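Local coordinates for protein LbaCas13a H328A (C2c2) (Lachnospiraceae bacterium NK4A179, PDB 5WLH) that binds CRISPR guide RNA and its precursor, which it probably processes, and is an RNA-guided nuclease of the Cas13a family that cleaves RNA, at residues S514-E519 with I563-G568. Numbering follows the deposited sequence.
Sequences SSQTVE and ILQYFG
Gln516 and Gln565 both place CG anti to their own carbonyl carbon (chi1 -70° in each), and with the chains extended beyond CG the two amides meet between the segments. NE2 of Gln516 gives both its hydrogens here. One goes almost straight to OH of Tyr566, 3.2 Å from NE2 and close to the Gln516 amide plane. The other runs to OE1 of Gln565, 3.0 Å from NE2, in a more bent bond (144° at the hydrogen) that arrives above the carbonyl plane of Gln565; the two side chains cross at about a right angle. The tyrosine hydroxyl is also tied to Leu1046 O, while Gln516 OE1 accepts from Lys1045 NZ; both ends of the Gln516 amide are engaged, consistent with one orientation that would resist a flip. An alanine at Gln516 would probably leave Gln565 OE1 without this donor, Lys1045 without its amide acceptor and the tyrosine hydroxyl with one bond fewer. Beside this polar patch, Thr517 CG2 rests 4.1 Å from Ile563 CG1, a light apolar touch. The contact joins the C-terminal end of helix 486-517 to the chain leaving helix 559-564, where a Schellman motif with Gly568 at C-prime closes off the helix; helix 588-602, which leads into an R-X4-H sequence as in the HEPN nuclease domains of Cas13a, packs against Thr517 and Ile563, and helix 1039-1047 against the two glutamines.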
loop_
_atom_site.group_PDB
_atom_site.type_symbol
_atom_site.label_atom_id
_atom_site.label_comp_id
_atom_site.label_asym_id
_atom_site.label_seq_id
_atom_site.Cartn_x
_atom_site.Cartn_y
_atom_site.Cartn_z
ATOM N N SER A 514 17.011 -0.948 21.216
ATOM C CA SER A 514 17.754 -2.157 21.562
ATOM C C SER A 514 19.155 -2.151 20.962
ATOM O O SER A 514 20.071 -2.771 21.520
ATOM C CB SER A 514 16.988 -3.396 21.093
ATOM O OG SER A 514 17.358 -3.780 19.787
ATOM N N SER A 515 19.336 -1.441 19.849
ATOM C CA SER A 515 20.487 -1.682 18.976
ATOM C C SER A 515 21.812 -1.420 19.683
ATOM O O SER A 515 22.804 -2.116 19.425
ATOM C CB SER A 515 20.372 -0.827 17.711
ATOM O OG SER A 515 20.497 0.545 18.002
ATOM N N GLN A 516 21.855 -0.432 20.574
ATOM C CA GLN A 516 23.076 -0.087 21.282
ATOM C C GLN A 516 23.023 -0.384 22.772
ATOM O O GLN A 516 24.027 -0.179 23.459
ATOM C CB GLN A 516 23.401 1.391 21.088
ATOM C CG GLN A 516 23.844 1.771 19.705
ATOM C CD GLN A 516 24.412 3.161 19.705
ATOM O OE1 GLN A 516 25.564 3.368 20.081
ATOM N NE2 GLN A 516 23.592 4.136 19.330
ATOM N N THR A 517 21.889 -0.834 23.301
ATOM C CA THR A 517 21.804 -1.125 24.726
ATOM C C THR A 517 21.958 -2.600 25.048
ATOM O O THR A 517 22.465 -2.935 26.123
ATOM C CB THR A 517 20.470 -0.640 25.306
ATOM O OG1 THR A 517 19.393 -1.222 24.564
ATOM C CG2 THR A 517 20.367 0.882 25.260
ATOM N N VAL A 518 21.532 -3.498 24.157
ATOM C CA VAL A 518 21.541 -4.923 24.452
ATOM C C VAL A 518 22.100 -5.702 23.270
ATOM O O VAL A 518 22.098 -5.246 22.123
ATOM C CB VAL A 518 20.136 -5.468 24.823
ATOM C CG1 VAL A 518 19.605 -4.792 26.074
ATOM C CG2 VAL A 518 19.161 -5.308 23.638
ATOM N N GLU A 519 22.591 -6.897 23.570
ATOM C CA GLU A 519 22.926 -7.881 22.553
ATOM C C GLU A 519 22.008 -9.068 22.791
ATOM O O GLU A 519 22.158 -9.791 23.782
ATOM C CB GLU A 519 24.402 -8.279 22.610
ATOM C CG GLU A 519 24.881 -9.000 21.362
ATOM C CD GLU A 519 26.294 -9.546 21.497
ATOM O OE1 GLU A 519 27.134 -8.881 22.150
ATOM O OE2 GLU A 519 26.560 -10.639 20.943
ATOM N N ILE A 563 21.515 5.605 26.090
ATOM C CA ILE A 563 20.103 5.931 25.872
ATOM C C ILE A 563 19.956 7.379 25.426
ATOM O O ILE A 563 19.192 7.693 24.505
ATOM C CB ILE A 563 19.286 5.668 27.149
ATOM C CG1 ILE A 563 19.241 4.175 27.489
ATOM C CG2 ILE A 563 17.901 6.254 27.016
ATOM C CD1 ILE A 563 18.744 3.915 28.909
ATOM N N LEU A 564 20.686 8.288 26.068
ATOM C CA LEU A 564 20.488 9.698 25.785
ATOM C C LEU A 564 21.029 10.113 24.417
ATOM O O LEU A 564 20.753 11.237 23.985
ATOM C CB LEU A 564 21.109 10.543 26.907
ATOM C CG LEU A 564 20.402 10.443 28.269
ATOM C CD1 LEU A 564 21.131 11.248 29.365
ATOM C CD2 LEU A 564 18.976 10.929 28.125
ATOM N N GLN A 565 21.781 9.250 23.722
ATOM C CA GLN A 565 22.106 9.533 22.323
ATOM C C GLN A 565 20.838 9.732 21.501
ATOM O O GLN A 565 20.811 10.535 20.561
ATOM C CB GLN A 565 22.928 8.390 21.723
ATOM C CG GLN A 565 24.344 8.268 22.240
ATOM C CD GLN A 565 25.064 7.043 21.701
ATOM O OE1 GLN A 565 24.829 6.618 20.579
ATOM N NE2 GLN A 565 25.963 6.482 22.504
ATOM N N TYR A 566 19.781 8.990 21.834
ATOM C CA TYR A 566 18.496 9.081 21.151
ATOM C C TYR A 566 17.656 10.249 21.630
ATOM O O TYR A 566 16.626 10.552 21.011
ATOM C CB TYR A 566 17.745 7.772 21.335
ATOM C CG TYR A 566 18.467 6.666 20.645
ATOM C CD1 TYR A 566 18.269 6.438 19.295
ATOM C CD2 TYR A 566 19.406 5.889 21.318
ATOM C CE1 TYR A 566 18.957 5.459 18.628
ATOM C CE2 TYR A 566 20.094 4.893 20.655
ATOM C CZ TYR A 566 19.870 4.688 19.308
ATOM O OH TYR A 566 20.546 3.705 18.627
ATOM N N PHE A 567 18.075 10.906 22.708
ATOM C CA PHE A 567 17.482 12.152 23.168
ATOM C C PHE A 567 18.440 13.316 22.927
ATOM O O PHE A 567 18.491 14.268 23.709
ATOM C CB PHE A 567 17.086 12.044 24.640
ATOM C CG PHE A 567 15.971 11.051 24.903
ATOM C CD1 PHE A 567 14.645 11.449 24.851
ATOM C CD2 PHE A 567 16.253 9.732 25.204
ATOM C CE1 PHE A 567 13.620 10.544 25.090
ATOM C CE2 PHE A 567 15.234 8.816 25.441
ATOM C CZ PHE A 567 13.914 9.226 25.388
ATOM N N GLY A 568 19.231 13.215 21.861
ATOM C CA GLY A 568 20.046 14.310 21.376
ATOM C C GLY A 568 21.432 14.402 21.981
ATOM O O GLY A 568 22.160 15.347 21.657
#